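Local coordinates for sortase family protein (Streptococcus agalactiae, PDB 3O0P) that probably acts as a class C sortase, a cysteine transpeptidase that joins pilin subunits covalently during assembly of the surface pilus, at residues A[31-36]-A[105-110]; A[98-103]-A[113-118]; A[126-131]-A[176-181]; A[149-154]-A[195-200]. All coordinates share one frame; numbering follows the deposited sequence. Where two conformers were deposited one is given.

Contact 1. Residues A[31-36]-A[105-110]; sequences LAQAYN and LPIGGN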
loop_
_atom_site.group_PDB
_atom_site.type_symbol
_atom_site.label_atom_id
_atom_site.label_comp_id
_atom_site.label_asym_id
_atom_site.label_seq_id
_atom_site.Cartn_x
_atom_site.Cartn_y
_atom_site.Cartn_z
ATOM N N LEU A 31 14.617 3.283 -11.341
ATOM C CA LEU A 31 15.044 2.355 -10.313
ATOM C C LEU A 31 13.872 1.577 -9.747
ATOM O O LEU A 31 13.989 0.389 -9.464
ATOM C CB LEU A 31 15.811 3.075 -9.200
ATOM C CG LEU A 31 17.181 3.644 -9.592
ATOM C CD1 LEU A 31 17.776 4.386 -8.414
ATOM C CD2 LEU A 31 18.147 2.566 -10.031
ATOM N N ALA A 32 12.742 2.256 -9.565
ATOM C CA ALA A 32 11.547 1.598 -9.037
ATOM C C ALA A 32 11.004 0.557 -10.030
ATOM O O ALA A 32 10.613 -0.525 -9.624
ATOM C CB ALA A 32 10.482 2.623 -8.684
ATOM N N GLN A 33 10.988 0.889 -11.325
ATOM C CA GLN A 33 10.572 -0.058 -12.348
ATOM C C GLN A 33 11.494 -1.273 -12.372
ATOM O O GLN A 33 11.042 -2.407 -12.469
ATOM C CB GLN A 33 10.565 0.654 -13.710
ATOM C CG GLN A 33 10.200 -0.247 -14.845
ATOM C CD GLN A 33 8.756 -0.694 -14.705
ATOM O OE1 GLN A 33 7.872 0.100 -14.370
ATOM N NE2 GLN A 33 8.513 -1.978 -14.934
ATOM N N ALA A 34 12.809 -1.037 -12.359
ATOM C CA ALA A 34 13.753 -2.133 -12.347
ATOM C C ALA A 34 13.557 -3.034 -11.128
ATOM O O ALA A 34 13.624 -4.258 -11.240
ATOM C CB ALA A 34 15.205 -1.619 -12.448
ATOM N N TYR A 35 13.325 -2.433 -9.967
ATOM C CA TYR A 35 13.044 -3.188 -8.751
ATOM C C TYR A 35 11.791 -4.041 -8.953
ATOM O O TYR A 35 11.788 -5.225 -8.654
ATOM C CB TYR A 35 12.852 -2.215 -7.569
ATOM C CG TYR A 35 12.407 -2.922 -6.323
ATOM C CD1 TYR A 35 13.333 -3.352 -5.385
ATOM C CD2 TYR A 35 11.055 -3.167 -6.075
ATOM C CE1 TYR A 35 12.940 -4.019 -4.236
ATOM C CE2 TYR A 35 10.651 -3.832 -4.925
ATOM C CZ TYR A 35 11.608 -4.268 -4.024
ATOM O OH TYR A 35 11.199 -4.933 -2.904
ATOM N N ASN A 36 10.726 -3.458 -9.500
ATOM C CA ASN A 36 9.492 -4.224 -9.721
ATOM C C ASN A 36 9.700 -5.368 -10.697
ATOM O O ASN A 36 9.163 -6.452 -10.525
ATOM C CB ASN A 36 8.361 -3.319 -10.221
ATOM C CG ASN A 36 7.670 -2.597 -9.114
ATOM O OD1 ASN A 36 7.978 -2.823 -7.954
ATOM N ND2 ASN A 36 6.712 -1.748 -9.462
ATOM N N LEU A 105 6.215 -2.057 -5.916
ATOM C CA LEU A 105 6.198 -0.672 -5.463
ATOM C C LEU A 105 5.044 0.039 -6.133
ATOM O O LEU A 105 4.653 -0.315 -7.255
ATOM C CB LEU A 105 7.497 -0.004 -5.862
ATOM C CG LEU A 105 8.756 -0.569 -5.194
ATOM C CD1 LEU A 105 9.977 0.093 -5.767
ATOM C CD2 LEU A 105 8.724 -0.378 -3.678
ATOM N N PRO A 106 4.464 1.049 -5.460
ATOM C CA PRO A 106 3.194 1.644 -5.901
ATOM C C PRO A 106 3.361 2.680 -7.007
ATOM O O PRO A 106 3.149 3.890 -6.814
ATOM C CB PRO A 106 2.638 2.259 -4.624
ATOM C CG PRO A 106 3.871 2.595 -3.842
ATOM C CD PRO A 106 4.810 1.440 -4.083
ATOM N N ILE A 107 3.724 2.182 -8.181
ATOM C CA ILE A 107 3.905 3.038 -9.348
ATOM C C ILE A 107 3.063 2.578 -10.531
ATOM O O ILE A 107 3.123 3.171 -11.595
ATOM C CB ILE A 107 5.395 3.101 -9.780
ATOM C CG1 ILE A 107 5.970 1.722 -10.120
ATOM C CG2 ILE A 107 6.221 3.721 -8.664
ATOM C CD1 ILE A 107 7.335 1.788 -10.821
ATOM N N GLY A 108 2.298 1.502 -10.348
ATOM C CA GLY A 108 1.471 0.979 -11.405
ATOM C C GLY A 108 2.291 0.340 -12.499
ATOM O O GLY A 108 3.498 0.224 -12.390
ATOM N N GLY A 109 1.583 -0.074 -13.544
ATOM C CA GLY A 109 2.175 -0.714 -14.708
ATOM C C GLY A 109 1.568 -2.085 -14.952
ATOM O O GLY A 109 0.931 -2.672 -14.075
ATOM N N ASN A 110 1.758 -2.616 -16.148
ATOM C CA ASN A 110 1.265 -3.941 -16.431
ATOM C C ASN A 110 1.934 -4.956 -15.523
ATOM O O ASN A 110 3.119 -4.835 -15.188
ATOM C CB ASN A 110 1.525 -4.270 -17.890
ATOM C CG ASN A 110 0.748 -5.457 -18.359
ATOM O OD1 ASN A 110 -0.405 -5.664 -17.961
ATOM N ND2 ASN A 110 1.385 -6.279 -19.180
HETATM O O HOH W 1 6.262 -1.143 -12.397
#

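Contact 2. Residues A[98-103]-A[113-118]; sequences GHLEGT and HTVITA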
loop_
_atom_site.group_PDB
_atom_site.type_symbol
_atom_site.label_atom_id
_atom_site.label_comp_id
_atom_site.label_asym_id
_atom_site.label_seq_id
_atom_site.Cartn_x
_atom_site.Cartn_y
_atom_site.Cartn_z
ATOM N N GLY A 98 1.849 1.452 5.618
ATOM C CA GLY A 98 3.072 0.838 5.153
ATOM C C GLY A 98 2.857 0.172 3.814
ATOM O O GLY A 98 1.750 -0.092 3.379
ATOM N N HIS A 99 3.961 -0.115 3.169
ATOM C CA HIS A 99 3.978 -0.896 1.944
ATOM C C HIS A 99 4.519 -2.280 2.272
ATOM O O HIS A 99 5.497 -2.435 3.024
ATOM C CB HIS A 99 4.844 -0.216 0.897
ATOM C CG HIS A 99 5.142 -1.107 -0.261
ATOM N ND1 HIS A 99 6.307 -1.839 -0.366
ATOM C CD2 HIS A 99 4.392 -1.428 -1.341
ATOM C CE1 HIS A 99 6.244 -2.587 -1.450
ATOM N NE2 HIS A 99 5.092 -2.357 -2.057
ATOM N N LEU A 100 3.849 -3.302 1.759
ATOM C CA LEU A 100 4.222 -4.671 2.051
ATOM C C LEU A 100 5.397 -5.123 1.190
ATOM O O LEU A 100 5.274 -5.304 -0.016
ATOM C CB LEU A 100 3.029 -5.591 1.868
ATOM C CG LEU A 100 3.201 -7.003 2.398
ATOM C CD1 LEU A 100 3.458 -6.997 3.900
ATOM C CD2 LEU A 100 1.979 -7.815 2.071
ATOM N N GLU A 101 6.560 -5.298 1.804
ATOM C CA GLU A 101 7.748 -5.679 1.060
ATOM C C GLU A 101 7.509 -7.069 0.475
ATOM O O GLU A 101 6.966 -7.955 1.122
ATOM C CB GLU A 101 8.986 -5.640 1.960
ATOM C CG GLU A 101 10.285 -5.760 1.190
ATOM C CD GLU A 101 11.513 -5.739 2.072
ATOM O OE1 GLU A 101 11.375 -5.665 3.302
ATOM O OE2 GLU A 101 12.633 -5.772 1.509
ATOM N N GLY A 102 7.919 -7.240 -0.768
ATOM C CA GLY A 102 7.576 -8.423 -1.520
ATOM C C GLY A 102 6.474 -8.215 -2.541
ATOM O O GLY A 102 6.219 -9.123 -3.354
ATOM N N THR A 103 5.821 -7.054 -2.487
ATOM C CA THR A 103 4.821 -6.659 -3.470
ATOM C C THR A 103 5.364 -5.495 -4.301
ATOM O O THR A 103 6.356 -4.842 -3.941
ATOM C CB THR A 103 3.470 -6.283 -2.826
ATOM O OG1 THR A 103 3.523 -4.996 -2.180
ATOM C CG2 THR A 103 3.048 -7.382 -1.826
ATOM N N HIS A 113 1.247 -5.506 -8.745
ATOM C CA HIS A 113 0.279 -5.588 -7.669
ATOM C C HIS A 113 0.924 -5.065 -6.405
ATOM O O HIS A 113 1.780 -5.739 -5.826
ATOM C CB HIS A 113 -0.194 -7.024 -7.488
ATOM C CG HIS A 113 -1.345 -7.151 -6.544
ATOM N ND1 HIS A 113 -1.991 -8.343 -6.330
ATOM C CD2 HIS A 113 -2.000 -6.234 -5.791
ATOM C CE1 HIS A 113 -2.979 -8.162 -5.467
ATOM N NE2 HIS A 113 -3.007 -6.888 -5.126
ATOM N N THR A 114 0.567 -3.837 -6.028
ATOM C CA THR A 114 1.119 -3.217 -4.832
ATOM C C THR A 114 0.163 -3.448 -3.677
ATOM O O THR A 114 -1.052 -3.456 -3.882
ATOM C CB THR A 114 1.327 -1.699 -5.078
ATOM O OG1 THR A 114 2.123 -1.137 -4.047
ATOM C CG2 THR A 114 0.038 -0.925 -5.171
ATOM N N VAL A 115 0.698 -3.617 -2.467
ATOM C CA VAL A 115 -0.123 -3.804 -1.283
ATOM C C VAL A 115 0.251 -2.756 -0.239
ATOM O O VAL A 115 1.422 -2.625 0.128
ATOM C CB VAL A 115 0.038 -5.223 -0.727
ATOM C CG1 VAL A 115 -0.818 -5.376 0.521
ATOM C CG2 VAL A 115 -0.344 -6.249 -1.763
ATOM N N ILE A 116 -0.752 -1.994 0.177
ATOM C CA ILE A 116 -0.618 -0.934 1.176
ATOM C C ILE A 116 -1.416 -1.371 2.401
ATOM O O ILE A 116 -2.543 -1.838 2.272
ATOM C CB ILE A 116 -1.178 0.392 0.633
ATOM C CG1 ILE A 116 -0.495 0.747 -0.687
ATOM C CG2 ILE A 116 -1.022 1.519 1.635
ATOM C CD1 ILE A 116 1.036 0.828 -0.629
ATOM N N THR A 117 -0.837 -1.200 3.587
ATOM C CA THR A 117 -1.432 -1.747 4.778
ATOM C C THR A 117 -1.454 -0.727 5.918
ATOM O O THR A 117 -0.573 0.119 6.032
ATOM C CB THR A 117 -0.721 -3.070 5.170
ATOM O OG1 THR A 117 -1.460 -3.742 6.186
ATOM C CG2 THR A 117 0.715 -2.859 5.651
ATOM N N ALA A 118 -2.473 -0.811 6.764
ATOM C CA ALA A 118 -2.513 -0.018 7.982
ATOM C C ALA A 118 -3.403 -0.724 8.982
ATOM O O ALA A 118 -4.245 -1.530 8.631
ATOM C CB ALA A 118 -3.008 1.406 7.706
#

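Contact 3. Residues A[126-131]-A[176-181]; sequences ELFSNL and ATLLTC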
loop_
_atom_site.group_PDB
_atom_site.type_symbol
_atom_site.label_atom_id
_atom_site.label_comp_id
_atom_site.label_asym_id
_atom_site.label_seq_id
_atom_site.Cartn_x
_atom_site.Cartn_y
_atom_site.Cartn_z
ATOM N N GLU A 126 -7.489 6.234 13.708
ATOM C CA GLU A 126 -8.459 5.713 12.744
ATOM C C GLU A 126 -7.785 4.770 11.751
ATOM O O GLU A 126 -8.192 3.630 11.632
ATOM C CB GLU A 126 -9.172 6.843 11.986
ATOM C CG GLU A 126 -9.703 6.439 10.613
ATOM C CD GLU A 126 -11.191 6.135 10.592
ATOM O OE1 GLU A 126 -11.759 5.839 11.661
ATOM O OE2 GLU A 126 -11.778 6.184 9.479
ATOM N N LEU A 127 -6.780 5.257 11.030
ATOM C CA LEU A 127 -6.016 4.406 10.112
ATOM C C LEU A 127 -6.992 3.593 9.232
ATOM O O LEU A 127 -7.810 4.196 8.535
ATOM C CB LEU A 127 -5.006 3.549 10.897
ATOM C CG LEU A 127 -3.942 4.367 11.646
ATOM C CD1 LEU A 127 -3.106 3.515 12.589
ATOM C CD2 LEU A 127 -3.038 5.067 10.639
ATOM N N PHE A 128 -6.883 2.262 9.193
ATOM C CA PHE A 128 -7.788 1.446 8.376
ATOM C C PHE A 128 -8.898 0.781 9.219
ATOM O O PHE A 128 -9.425 -0.249 8.832
ATOM C CB PHE A 128 -7.006 0.373 7.613
ATOM C CG PHE A 128 -6.347 0.859 6.328
ATOM C CD1 PHE A 128 -6.390 2.190 5.924
ATOM C CD2 PHE A 128 -5.631 -0.034 5.551
ATOM C CE1 PHE A 128 -5.774 2.587 4.773
ATOM C CE2 PHE A 128 -5.011 0.365 4.372
ATOM C CZ PHE A 128 -5.069 1.681 3.994
ATOM N N SER A 129 -9.255 1.375 10.361
ATOM C CA SER A 129 -10.337 0.868 11.198
ATOM C C SER A 129 -11.633 0.679 10.428
ATOM O O SER A 129 -12.429 -0.201 10.771
ATOM C CB SER A 129 -10.607 1.820 12.385
ATOM O OG SER A 129 -9.471 1.919 13.215
ATOM N N ASN A 130 -11.871 1.519 9.427
ATOM C CA ASN A 130 -13.115 1.456 8.678
ATOM C C ASN A 130 -12.959 0.925 7.267
ATOM O O ASN A 130 -13.835 1.100 6.443
ATOM C CB ASN A 130 -13.789 2.821 8.674
ATOM C CG ASN A 130 -14.389 3.145 10.015
ATOM O OD1 ASN A 130 -15.179 2.372 10.536
ATOM N ND2 ASN A 130 -13.988 4.265 10.597
ATOM N N LEU A 131 -11.869 0.217 7.001
ATOM C CA LEU A 131 -11.633 -0.363 5.670
ATOM C C LEU A 131 -12.757 -1.301 5.234
ATOM O O LEU A 131 -13.058 -1.435 4.048
ATOM C CB LEU A 131 -10.288 -1.101 5.635
ATOM C CG LEU A 131 -9.757 -1.399 4.239
ATOM C CD1 LEU A 131 -9.276 -0.076 3.660
ATOM C CD2 LEU A 131 -8.623 -2.405 4.234
ATOM N N ALA A 176 -4.025 -3.000 -6.952
ATOM C CA ALA A 176 -3.572 -2.542 -5.653
ATOM C C ALA A 176 -4.501 -3.135 -4.616
ATOM O O ALA A 176 -5.707 -3.116 -4.809
ATOM C CB ALA A 176 -3.599 -1.018 -5.571
ATOM N N THR A 177 -3.953 -3.612 -3.514
ATOM C CA THR A 177 -4.754 -4.119 -2.418
ATOM C C THR A 177 -4.459 -3.341 -1.155
ATOM O O THR A 177 -3.297 -3.068 -0.839
ATOM C CB THR A 177 -4.495 -5.616 -2.198
ATOM O OG1 THR A 177 -4.976 -6.328 -3.338
ATOM C CG2 THR A 177 -5.208 -6.145 -0.979
ATOM N N LEU A 178 -5.530 -2.987 -0.452
ATOM C CA LEU A 178 -5.461 -2.427 0.889
ATOM C C LEU A 178 -5.699 -3.552 1.887
ATOM O O LEU A 178 -6.671 -4.284 1.793
ATOM C CB LEU A 178 -6.505 -1.327 1.059
ATOM C CG LEU A 178 -6.427 -0.195 0.021
ATOM C CD1 LEU A 178 -7.430 0.864 0.326
ATOM C CD2 LEU A 178 -5.026 0.398 -0.096
ATOM N N LEU A 179 -4.754 -3.699 2.815
ATOM C CA LEU A 179 -4.664 -4.829 3.723
ATOM C C LEU A 179 -4.774 -4.390 5.171
ATOM O O LEU A 179 -4.095 -3.451 5.586
ATOM C CB LEU A 179 -3.311 -5.531 3.515
ATOM C CG LEU A 179 -2.897 -6.614 4.505
ATOM C CD1 LEU A 179 -3.799 -7.791 4.376
ATOM C CD2 LEU A 179 -1.427 -7.003 4.290
ATOM N N THR A 180 -5.641 -5.038 5.938
ATOM C CA THR A 180 -5.663 -4.793 7.364
ATOM C C THR A 180 -6.039 -6.069 8.117
ATOM O O THR A 180 -6.259 -7.108 7.497
ATOM C CB THR A 180 -6.574 -3.612 7.737
ATOM O OG1 THR A 180 -6.280 -3.196 9.076
ATOM C CG2 THR A 180 -8.052 -3.955 7.636
ATOM N N CYS A 181 -6.081 -5.993 9.445
ATOM C CA CYS A 181 -6.500 -7.110 10.296
ATOM C C CYS A 181 -7.976 -7.130 10.581
ATOM O O CYS A 181 -8.613 -6.082 10.635
ATOM C CB CYS A 181 -5.835 -7.014 11.644
ATOM S SG CYS A 181 -4.153 -7.318 11.523
#

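Contact 4. Residues A[149-154]-A[195-200]; sequences IAYQVD and GHRIPY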
loop_
_atom_site.group_PDB
_atom_site.type_symbol
_atom_site.label_atom_id
_atom_site.label_comp_id
_atom_site.label_asym_id
_atom_site.label_seq_id
_atom_site.Cartn_x
_atom_site.Cartn_y
_atom_site.Cartn_z
ATOM N N ILE A 149 -2.157 7.761 -8.907
ATOM C CA ILE A 149 -2.764 6.642 -9.609
ATOM C C ILE A 149 -3.999 6.174 -8.834
ATOM O O ILE A 149 -4.024 6.186 -7.610
ATOM C CB ILE A 149 -1.726 5.523 -9.863
ATOM C CG1 ILE A 149 -1.129 5.013 -8.558
ATOM C CG2 ILE A 149 -0.629 6.035 -10.810
ATOM C CD1 ILE A 149 -0.156 3.855 -8.708
ATOM N N ALA A 150 -5.021 5.761 -9.565
ATOM C CA ALA A 150 -6.351 5.456 -9.018
ATOM C C ALA A 150 -6.710 4.002 -9.251
ATOM O O ALA A 150 -6.354 3.425 -10.297
ATOM C CB ALA A 150 -7.383 6.336 -9.674
ATOM N N TYR A 151 -7.444 3.445 -8.296
ATOM C CA TYR A 151 -7.867 2.057 -8.334
ATOM C C TYR A 151 -9.344 1.997 -7.958
ATOM O O TYR A 151 -9.828 2.784 -7.132
ATOM C CB TYR A 151 -7.018 1.214 -7.357
ATOM C CG TYR A 151 -5.603 1.064 -7.874
ATOM C CD1 TYR A 151 -5.261 0.026 -8.720
ATOM C CD2 TYR A 151 -4.620 1.990 -7.549
ATOM C CE1 TYR A 151 -3.977 -0.067 -9.259
ATOM C CE2 TYR A 151 -3.343 1.907 -8.065
ATOM C CZ TYR A 151 -3.024 0.884 -8.924
ATOM O OH TYR A 151 -1.761 0.802 -9.454
ATOM N N GLN A 152 -10.062 1.055 -8.559
ATOM C CA GLN A 152 -11.475 0.850 -8.276
ATOM C C GLN A 152 -11.689 -0.547 -7.719
ATOM O O GLN A 152 -11.288 -1.533 -8.337
ATOM C CB GLN A 152 -12.290 1.025 -9.546
ATOM C CG GLN A 152 -13.786 0.793 -9.343
ATOM C CD GLN A 152 -14.567 1.128 -10.585
ATOM O OE1 GLN A 152 -14.296 2.118 -11.234
ATOM N NE2 GLN A 152 -15.524 0.288 -10.929
ATOM N N VAL A 153 -12.268 -0.611 -6.528
ATOM C CA VAL A 153 -12.426 -1.864 -5.805
ATOM C C VAL A 153 -13.207 -2.865 -6.649
ATOM O O VAL A 153 -14.294 -2.553 -7.147
ATOM C CB VAL A 153 -13.136 -1.622 -4.463
ATOM C CG1 VAL A 153 -13.411 -2.942 -3.748
ATOM C CG2 VAL A 153 -12.290 -0.713 -3.589
ATOM N N ASP A 154 -12.672 -4.077 -6.763
ATOM C CA ASP A 154 -13.324 -5.141 -7.522
ATOM C C ASP A 154 -13.325 -6.502 -6.817
ATOM O O ASP A 154 -13.849 -7.452 -7.363
ATOM C CB ASP A 154 -12.703 -5.292 -8.926
ATOM C CG ASP A 154 -11.279 -5.846 -8.919
ATOM O OD1 ASP A 154 -10.825 -6.388 -7.900
ATOM O OD2 ASP A 154 -10.627 -5.753 -10.001
ATOM N N GLY A 195 -8.397 -3.353 -5.758
ATOM C CA GLY A 195 -8.917 -2.563 -6.859
ATOM C C GLY A 195 -8.036 -2.677 -8.091
ATOM O O GLY A 195 -6.863 -3.003 -7.993
ATOM N N HIS A 196 -8.615 -2.415 -9.253
ATOM C CA HIS A 196 -7.864 -2.388 -10.508
ATOM C C HIS A 196 -7.679 -0.974 -10.994
ATOM O O HIS A 196 -8.454 -0.078 -10.661
ATOM C CB HIS A 196 -8.541 -3.229 -11.599
ATOM C CG HIS A 196 -9.931 -2.800 -11.936
ATOM N ND1 HIS A 196 -11.056 -3.421 -11.433
ATOM C CD2 HIS A 196 -10.379 -1.800 -12.733
ATOM C CE1 HIS A 196 -12.133 -2.840 -11.931
ATOM N NE2 HIS A 196 -11.754 -1.840 -12.704
ATOM N N ARG A 197 -6.619 -0.778 -11.753
ATOM C CA ARG A 197 -6.246 0.543 -12.199
ATOM C C ARG A 197 -7.352 1.167 -13.056
ATOM O O ARG A 197 -7.865 0.547 -13.982
ATOM C CB ARG A 197 -4.967 0.427 -13.011
ATOM C CG ARG A 197 -4.370 1.747 -13.470
ATOM C CD ARG A 197 -3.629 2.468 -12.365
ATOM N NE ARG A 197 -3.104 3.710 -12.886
ATOM C CZ ARG A 197 -1.925 3.848 -13.481
ATOM N NH1 ARG A 197 -1.116 2.809 -13.593
ATOM N NH2 ARG A 197 -1.558 5.031 -13.977
ATOM N N ILE A 198 -7.659 2.434 -12.772
ATOM C CA ILE A 198 -8.607 3.218 -13.540
ATOM C C ILE A 198 -8.056 4.629 -13.730
ATOM O O ILE A 198 -7.209 5.066 -12.962
ATOM C CB ILE A 198 -9.981 3.329 -12.853
ATOM C CG1 ILE A 198 -9.838 3.880 -11.423
ATOM C CG2 ILE A 198 -10.661 1.964 -12.867
ATOM C CD1 ILE A 198 -11.111 4.507 -10.878
ATOM N N PRO A 199 -8.559 5.352 -14.735
ATOM C CA PRO A 199 -8.095 6.741 -14.882
ATOM C C PRO A 199 -8.306 7.570 -13.625
ATOM O O PRO A 199 -9.318 7.430 -12.960
ATOM C CB PRO A 199 -8.930 7.265 -16.079
ATOM C CG PRO A 199 -9.261 6.049 -16.881
ATOM C CD PRO A 199 -9.472 4.953 -15.822
ATOM N N TYR A 200 -7.328 8.408 -13.294
ATOM C CA TYR A 200 -7.445 9.324 -12.182
ATOM C C TYR A 200 -8.101 10.610 -12.657
ATOM O O TYR A 200 -7.601 11.249 -13.577
ATOM C CB TYR A 200 -6.076 9.630 -11.575
ATOM C CG TYR A 200 -6.188 10.682 -10.510
ATOM C CD1 TYR A 200 -6.918 10.440 -9.364
ATOM C CD2 TYR A 200 -5.585 11.924 -10.647
ATOM C CE1 TYR A 200 -7.050 11.403 -8.383
ATOM C CE2 TYR A 200 -5.709 12.877 -9.663
ATOM C CZ TYR A 200 -6.443 12.600 -8.543
ATOM O OH TYR A 200 -6.575 13.550 -7.557
HETATM O O HOH W 2 -4.741 5.923 -12.430
#

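Contact 1. Residues A[31-36]-A[105-110]
Asn36 grips the backbone of Leu105 with both ends of its carboxamide. Leu105 N donates to Asn36 OD1 at 2.8 Å and 159°, while Asn36 ND2 makes a weak bond of 3.3 Å to Leu105 O. That carbonyl also takes Ile107 N in the inverse gamma turn centred on Pro106, which presents Leu105 and Ile107 to the same helix.

The packing is tight around the side chain of Leu105. Its CG stands beside the backbone N (chi1 -65°), and the branch ends with CD1 wedged between two helix residues, 3.4 Å from Tyr35 CD2 and 3.9 Å from Ala32 CB. The tyrosine and leucine side chains cross at about a right angle. Ala32 CB also meets Ile107 CD1 at 3.9 Å, and Met63 and Leu64 of a nearby loop add to this apolar patch.

Toward Gln33 the contact is looser and wetter. The glutamine chain bends at chi2 (66°), which swings OE1 back toward the loop, but OE1 comes no nearer to Ile107 CD1 than 4.0 Å. A water fills the span instead: it accepts from Asn36 ND2 at 3.0 Å and donates to Gln33 OE1 and, over 3.1 Å, to Gly108 O.

The contact lays helix 22-37 on the loop between strands 97-99 and 112-117. One asparagine amide supplies all the direct hydrogen bonds between the two segments, so their polar join is specific to the backbone of Leu105 and is extended toward Gly108 through water.

Contact 2. Residues A[98-103]-A[113-118]
Gly98 and Thr117 form an antiparallel hydrogen-bonded pair, His99 and Ile116 the following non-hydrogen-bonded pair, and Leu100 N adds a 3.0 Å bond to Val115 O before segment 98-103 leaves the sheet in a type II turn from Leu100 to Thr103.

Thr103 brings the turn back. Its OG1 lies between the backbone N and the carbonyl carbon (chi1 75°), where it donates to Leu100 O at 2.8 Å and accepts from Val115 N at 3.2 Å, a bent bond of 143°. The hydroxyl thus reinforces the turn's own Thr103 N to Leu100 O bond and extends the link to strand 112-117 beyond the last backbone bond. Val115 packs against both residues: CG2 touches Thr103 CG2 at 3.6 Å, and the valine runs alongside Leu100, pointing the same way.

The His99 ring presents its edge to the second strand, with CD2 3.5 Å from Thr114 OG1 and near Ile116 CD1. Its nitrogens bond to Tyr60 OH and Ser104 O, and Thr114 OG1 shares that Ser104 carbonyl.

Within the sortase barrel, strand 112-117 lies between strands 97-99 and 174-182. Leu100 and Val115 pack on Leu179, whereas Thr114 and Ile116 reach Ile142 of strand 139-143.

Contact 3. Residues A[126-131]-A[176-181]
Phe128 and Leu131 project from a pair of overlapping turns onto Leu178, Leu179 and Thr180 of strand 174-182, and every touch is by van der Waals packing. The phenyl group turns its edge to Leu179 O, which lies 3.7 Å from CD2 of Phe128 and close to the ring plane. Separately, Phe128 CE2 is 4.0 Å from Leu178 CB. Leu131 reaches the strand with both methyls. CD1 meets Leu178 CD1 at 3.9 Å, while CD2 rests 3.6 Å from Leu178 O and touches Thr180 CG2, the leucine and threonine sliding past each other in opposite directions.

The two loop side chains also pack together. With its CG anti to the backbone N (chi1 -164°), Leu131 sets CD1 4.0 Å above the Phe128 ring, over its centre, so the leucine covers one face of the ring whose edge meets the strand.

Behind them, a type II' turn from Glu126 to Ser129 runs into a type I turn from Phe128 to Leu131. Glu126 O receives both Ser129 N and Ser129 OG, the hydroxyl at 2.7 Å, and Asn130 ND2 bonds to Glu126 OE2 at 3.1 Å in a nearly straight line of 170°. Further out, Phe128 exchanges a backbone bond with His119, and Thr180 OG1 bonds to Ala118 O.

Residues 177-181 read as the TLXTC signature of sortases, whose cysteine is the family's nucleophile; here Cys181 contacts Tyr48, which lies in a stretch resembling the lid of other pilus sortases. The loop meets the signature strand by packing, with no hydrogen bond between the two segments, while its polar groups bond within the turns and to residues 119-120.

Contact 4. Residues A[149-154]-A[195-200]
Val153 and Gly195 bring their backbones unusually close, with Val153 CA only 3.7 Å from Gly195 CA. Glycine permits this, since a beta carbon would clash with Gln152 O. The pinch is followed by a hydrogen-bonded pair, in which Gln152 N bonds to His196 O at 2.9 Å and His196 N returns to Gln152 O in a bent bond (149°) from above the carbonyl plane.

His196 then turns its ring over the neighbouring strand. ND1, in the ring plane, donates to the anti side of Asp154 OD2 at 2.8 Å and 161°, and Gln152 O sits 3.6 Å above one ring face. The carboxylate is shared, OD1 forming a salt bridge with Arg194. The carboxylate might stabilise a protonated His196, though the bridge to Arg194 would offset this.

These strands are antiparallel neighbours in the sortase beta-barrel: 189-198 runs between 174-182 and 148-159, and 139-143 continues the sheet beyond.

On the side of Tyr151 and Arg197, the arginine bends at chi2 (78°) and lays CD over the tyrosine ring in an off-centre CH-pi contact, 4.3 Å from the centroid. One face of its guanidinium then meets Ile149 CG2, which is 3.4 Å from Arg197 NH2. Asp174 ties both ends, bonding to Tyr151 OH and bridging to Arg197 NH1. Where the strands part, a water accepts from Ala150 N and Arg197 NE and donates to Ile198 O at 2.7 Å.

How the contacts relate
From the N terminus, contact 1 closes the longest loop of the four, with 68 residues between its segments, returning helix 22-37 to the loop at 105-110. Contact 2 crosses it, since segment 98-103 precedes that loop and segment 113-118 follows it; Pro106 packs on Thr114 where they meet. Contacts 3 and 4 come later in the chain and cross each other: 149-154 falls between the segments of contact 3, and 176-181 between those of contact 4. Strand 174-182 joins three contacts, pairing with 112-117 on one edge and with 189-198 on the other, through Ala176 and Gly195. Gly108 reaches Ile149 and Tyr151, linking contact 1 to contact 4 by packing.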